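Long-range contacts in NTF2 fold protein loop-helix-loop design NT-9 (Synthetic construct, PDB 6W90), which is a computationally designed, de novo NTF2-fold protein with no known natural function, whose interior pocket holds a phospholipid in the crystal: residues 44-49 with 124-128; 81-86 with 99-105. One frame throughout, in Å; residues are numbered along the deposited sequence.

Contact 1: 44-49 with 124-128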
# COMPACT_ATOMS: atom_id res chain seq x y z
N ILE A 44 7.69 -6.83 -1.96
CA ILE A 44 7.97 -6.46 -0.58
C ILE A 44 9.24 -7.20 -0.18
O ILE A 44 9.24 -8.41 0.06
CB ILE A 44 6.80 -6.82 0.35
CG1 ILE A 44 5.47 -6.33 -0.25
CG2 ILE A 44 7.01 -6.26 1.76
CD1 ILE A 44 5.32 -4.82 -0.40
N GLY A 45 10.34 -6.47 -0.11
CA GLY A 45 11.63 -7.11 -0.06
C GLY A 45 11.78 -8.08 -1.22
O GLY A 45 11.42 -7.75 -2.36
N ASN A 46 12.30 -9.29 -0.93
CA ASN A 46 12.54 -10.37 -1.91
C ASN A 46 11.27 -11.14 -2.29
O ASN A 46 11.38 -12.12 -3.03
CB ASN A 46 13.57 -11.43 -1.37
CG ASN A 46 14.28 -12.29 -2.51
OD1 ASN A 46 14.35 -11.87 -3.68
ND2 ASN A 46 14.80 -13.49 -2.15
N TYR A 47 10.11 -10.77 -1.76
CA TYR A 47 8.86 -11.53 -1.90
C TYR A 47 7.90 -10.80 -2.81
O TYR A 47 7.61 -9.64 -2.57
CB TYR A 47 8.18 -11.70 -0.52
CG TYR A 47 9.06 -12.45 0.46
CD1 TYR A 47 10.02 -11.78 1.21
CD2 TYR A 47 8.96 -13.83 0.64
CE1 TYR A 47 10.84 -12.45 2.05
CE2 TYR A 47 9.80 -14.51 1.52
CZ TYR A 47 10.72 -13.79 2.21
OH TYR A 47 11.64 -14.37 3.06
N THR A 48 7.38 -11.51 -3.80
CA THR A 48 6.45 -10.93 -4.74
C THR A 48 5.03 -11.39 -4.48
O THR A 48 4.78 -12.59 -4.39
CB THR A 48 6.84 -11.32 -6.16
OG1 THR A 48 8.13 -10.79 -6.44
CG2 THR A 48 5.80 -10.74 -7.10
N PHE A 49 4.12 -10.44 -4.40
CA PHE A 49 2.69 -10.67 -4.26
C PHE A 49 2.03 -10.20 -5.54
O PHE A 49 2.48 -9.23 -6.17
CB PHE A 49 2.12 -9.94 -3.06
CG PHE A 49 2.73 -10.36 -1.73
CD1 PHE A 49 3.98 -9.88 -1.36
CD2 PHE A 49 2.10 -11.26 -0.90
CE1 PHE A 49 4.56 -10.27 -0.19
CE2 PHE A 49 2.66 -11.63 0.29
CZ PHE A 49 3.88 -11.11 0.67
N VAL A 124 7.20 -10.92 6.50
CA VAL A 124 6.83 -10.92 5.10
C VAL A 124 6.83 -12.35 4.57
O VAL A 124 5.96 -12.70 3.76
CB VAL A 124 7.78 -10.03 4.29
CG1 VAL A 124 7.36 -10.01 2.85
CG2 VAL A 124 7.73 -8.58 4.81
N GLN A 125 7.81 -13.16 4.96
CA GLN A 125 7.80 -14.56 4.54
C GLN A 125 6.52 -15.26 5.01
O GLN A 125 5.91 -15.99 4.23
CB GLN A 125 9.02 -15.29 5.08
CG GLN A 125 9.08 -16.72 4.59
CD GLN A 125 10.43 -17.32 4.70
OE1 GLN A 125 10.85 -18.07 3.82
NE2 GLN A 125 11.11 -17.04 5.79
N ASN A 126 6.09 -15.04 6.25
CA ASN A 126 4.84 -15.67 6.65
C ASN A 126 3.66 -15.19 5.81
O ASN A 126 2.79 -15.99 5.44
CB ASN A 126 4.56 -15.38 8.12
CG ASN A 126 5.46 -16.16 9.07
OD1 ASN A 126 6.03 -17.20 8.72
ND2 ASN A 126 5.59 -15.65 10.29
N LEU A 127 3.60 -13.88 5.51
CA LEU A 127 2.53 -13.37 4.66
C LEU A 127 2.54 -14.02 3.28
O LEU A 127 1.48 -14.33 2.72
CB LEU A 127 2.68 -11.86 4.53
CG LEU A 127 1.54 -11.07 3.93
CD1 LEU A 127 0.36 -11.15 4.86
CD2 LEU A 127 2.04 -9.67 3.74
N TRP A 128 3.73 -14.24 2.73
CA TRP A 128 3.85 -14.84 1.41
C TRP A 128 3.44 -16.29 1.41
O TRP A 128 2.89 -16.78 0.41
CB TRP A 128 5.29 -14.68 0.94
CG TRP A 128 5.53 -15.02 -0.48
CD1 TRP A 128 5.30 -14.21 -1.53
CD2 TRP A 128 6.05 -16.25 -1.01
NE1 TRP A 128 5.67 -14.84 -2.70
CE2 TRP A 128 6.10 -16.10 -2.42
CE3 TRP A 128 6.46 -17.46 -0.46
CZ2 TRP A 128 6.58 -17.09 -3.26
CZ3 TRP A 128 6.93 -18.46 -1.31
CH2 TRP A 128 6.95 -18.28 -2.70
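Strand 47-49, whose Tyr47 and Phe49 meet Val124 and Trp128, and the 124-128 part of helix 121-129 run 40° apart, their axes 9.1 Å from each other at the closest. In this NTF2 fold the C-terminal helix thus packs on an outermost strand of the sheet, just past the type II' turn of the hairpin, which spans Ile44 to Tyr47 and has Gly45 at positive phi. The turn is closed by paired backbone bonds between Ile44 and Tyr47. Tyr47, Phe49 and Trp128 form an aromatic cluster centred on the indole. Tyr47 turns the edge of its ring to one indole face, CD2 lying 3.8 Å from Trp128 CG in a T-shaped pair. Trp128 in turn presents its own edge to the face of Phe49, with the five-membered ring 5.2 Å from the phenyl centroid and the planes almost perpendicular. With CG anti to the backbone N (chi1 -170°), the indole reaches from the helix to the strand, one face to Tyr47 and one edge to Phe49. Val124 fills the next space along the helix: CG1 sits 3.6 Å from Tyr47 CD1, while CG2 meets CG2 of Ile44, a residue that also touches the bound lipid. Gln125 lays its CA off-centre over the tyrosine ring as a CH-pi contact. On the buried side Leu127 CG packs 3.8 Å from Phe49 CE2, and Phe57 of helix 54-64 touches both residues. The one hydrogen bond between the segments is bent: Trp128 NE1 donates to Thr48 O at 3.0 Å and 133°, with the acceptor in the indole plane but the donor above the carbonyl plane.

Contact 2: 81-86 with 99-105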
# COMPACT_ATOMS: atom_id res chain seq x y z
N ASN A 81 4.98 8.70 -14.59
CA ASN A 81 4.11 7.68 -14.00
C ASN A 81 4.75 6.93 -12.83
O ASN A 81 4.19 5.93 -12.38
CB ASN A 81 3.67 6.67 -15.06
CG ASN A 81 4.81 5.86 -15.58
OD1 ASN A 81 5.94 6.32 -15.60
ND2 ASN A 81 4.54 4.64 -16.01
N HIS A 82 5.88 7.42 -12.32
CA HIS A 82 6.57 6.87 -11.16
C HIS A 82 6.26 7.72 -9.94
O HIS A 82 6.51 8.93 -9.93
CB HIS A 82 8.08 6.88 -11.39
CG HIS A 82 8.84 6.01 -10.44
ND1 HIS A 82 8.81 4.64 -10.54
CD2 HIS A 82 9.62 6.30 -9.37
CE1 HIS A 82 9.55 4.12 -9.58
NE2 HIS A 82 10.05 5.10 -8.85
N VAL A 83 5.74 7.10 -8.90
CA VAL A 83 5.27 7.80 -7.72
C VAL A 83 5.95 7.23 -6.50
O VAL A 83 6.06 6.01 -6.38
CB VAL A 83 3.74 7.64 -7.57
CG1 VAL A 83 3.25 8.39 -6.28
CG2 VAL A 83 3.02 8.09 -8.83
N ARG A 84 6.36 8.10 -5.59
CA ARG A 84 6.86 7.68 -4.28
C ARG A 84 5.95 8.24 -3.20
O ARG A 84 5.62 9.43 -3.23
CB ARG A 84 8.28 8.17 -4.04
CG ARG A 84 8.83 7.61 -2.73
CD ARG A 84 10.29 7.97 -2.55
NE ARG A 84 11.05 7.42 -3.67
CZ ARG A 84 11.66 6.24 -3.66
NH1 ARG A 84 11.68 5.48 -2.57
NH2 ARG A 84 12.32 5.85 -4.74
N VAL A 85 5.55 7.38 -2.25
CA VAL A 85 4.68 7.77 -1.14
C VAL A 85 5.30 7.29 0.16
O VAL A 85 5.69 6.13 0.25
CB VAL A 85 3.28 7.17 -1.32
CG1 VAL A 85 2.36 7.50 -0.13
CG2 VAL A 85 2.68 7.72 -2.59
N GLU A 86 5.40 8.17 1.15
CA GLU A 86 5.80 7.77 2.50
C GLU A 86 4.67 8.10 3.47
O GLU A 86 4.15 9.22 3.47
CB GLU A 86 7.06 8.47 2.97
CG GLU A 86 8.29 8.12 2.21
CD GLU A 86 9.50 8.87 2.78
OE1 GLU A 86 10.55 8.88 2.11
OE2 GLU A 86 9.39 9.46 3.89
N GLU A 99 7.00 3.16 3.23
CA GLU A 99 7.47 3.90 2.07
C GLU A 99 7.37 3.01 0.85
O GLU A 99 7.89 1.88 0.87
CB GLU A 99 8.92 4.36 2.21
CG GLU A 99 9.42 5.02 0.91
CD GLU A 99 10.75 5.75 1.03
OE1 GLU A 99 11.54 5.44 1.95
OE2 GLU A 99 11.01 6.64 0.18
N ILE A 100 6.75 3.50 -0.23
CA ILE A 100 6.57 2.67 -1.40
C ILE A 100 6.85 3.47 -2.65
O ILE A 100 6.65 4.69 -2.71
CB ILE A 100 5.16 2.03 -1.53
CG1 ILE A 100 4.05 3.08 -1.54
CG2 ILE A 100 4.99 0.96 -0.43
CD1 ILE A 100 2.64 2.46 -1.89
N GLU A 101 7.34 2.75 -3.65
CA GLU A 101 7.53 3.25 -4.99
C GLU A 101 6.51 2.56 -5.87
O GLU A 101 6.38 1.34 -5.82
CB GLU A 101 8.88 2.88 -5.53
CG GLU A 101 9.94 3.89 -5.49
CD GLU A 101 11.22 3.32 -6.13
OE1 GLU A 101 11.72 2.24 -5.68
OE2 GLU A 101 11.69 3.92 -7.11
N VAL A 102 5.85 3.32 -6.74
CA VAL A 102 4.71 2.84 -7.50
C VAL A 102 4.91 3.21 -8.96
O VAL A 102 5.43 4.30 -9.25
CB VAL A 102 3.43 3.52 -6.98
CG1 VAL A 102 2.27 3.18 -7.79
CG2 VAL A 102 3.17 3.11 -5.55
N GLU A 103 4.51 2.33 -9.87
CA GLU A 103 4.33 2.63 -11.29
C GLU A 103 2.86 2.53 -11.69
O GLU A 103 2.22 1.51 -11.41
CB GLU A 103 5.12 1.65 -12.14
CG GLU A 103 6.56 1.83 -12.06
CD GLU A 103 7.05 2.76 -13.13
OE1 GLU A 103 6.81 2.49 -14.32
OE2 GLU A 103 7.70 3.77 -12.78
N VAL A 104 2.37 3.52 -12.44
CA VAL A 104 0.96 3.65 -12.81
C VAL A 104 0.79 3.41 -14.31
O VAL A 104 1.54 3.97 -15.11
CB VAL A 104 0.45 5.06 -12.43
CG1 VAL A 104 -0.97 5.27 -12.97
CG2 VAL A 104 0.53 5.23 -10.93
N ARG A 105 -0.21 2.60 -14.68
CA ARG A 105 -0.53 2.35 -16.09
C ARG A 105 -2.04 2.29 -16.24
O ARG A 105 -2.71 1.62 -15.46
CB ARG A 105 0.08 1.03 -16.60
CG ARG A 105 1.59 0.92 -16.49
CD ARG A 105 2.32 1.95 -17.35
NE ARG A 105 2.91 1.35 -18.54
CZ ARG A 105 3.26 2.02 -19.63
NH1 ARG A 105 3.79 1.38 -20.66
NH2 ARG A 105 3.08 3.33 -19.70
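Glu99, midway along strand 94-105, lies beside Glu86; their side chains run side by side, Glu99 OE2 only 3.0 Å from Glu86 OE1, a like-charge approach that Arg84 probably eases. Arg84 NH1 bonds that same OE2 at 3.1 Å, coming from above the carboxylate plane. Ile100 faces the opposite side of the sheet and pairs with Val85 through two nearly straight backbone bonds. At Glu101, OE2 takes a salt bridge from Arg84 NH2 and a hydrogen bond from His82 NE2 (2.7 Å), while Glu101 CG lies over a face of the guanidinium. Val102 forms a second hydrogen-bonded pair, with Val83, and their CB atoms meet on the apolar side, where Ile9 of helix 6-22 reaches Val83 and Val85. Glu103 bends at chi2 (-91°) to bring the anti lone pair of OE2 to His82 ND1, 2.6 Å away. Both imidazole nitrogens thus donate in the ring plane, which suggests a doubly protonated, positively charged histidine. A leucine in place of His82 would probably leave Glu101 and Glu103 without the donor that bridges them, and their negative charges less balanced. Val104 closes the row: its N bonds Asn81 O, and its O accepts Asn81 ND2 at 3.2 Å. The pattern is that of an antiparallel beta hairpin in the curved NTF2 sheet, one face polar and charged, the other apolar and turned to the core.

Both contacts involve the same mixed sheet but differ in kind: contact 1 lays the C-terminal helix on the outermost strand 47-49, whereas contact 2 zips two neighbouring strands, 82-91 and 94-105, on the other part of the sheet. About 18 Å separates the two centres and about 6 Å the nearest atoms; the hairpin of contact 2 lies in the chain between the two segments of contact 1. The bound 1,2-distearoyl-sn-glycerophosphoethanolamine relates them, for the side chains of Ile44 in contact 1 and Val85 in contact 2 each come within about 4 Å of it. Strand 108-114 runs between strands 40-44 and 94-105, joining the two regions across the sheet.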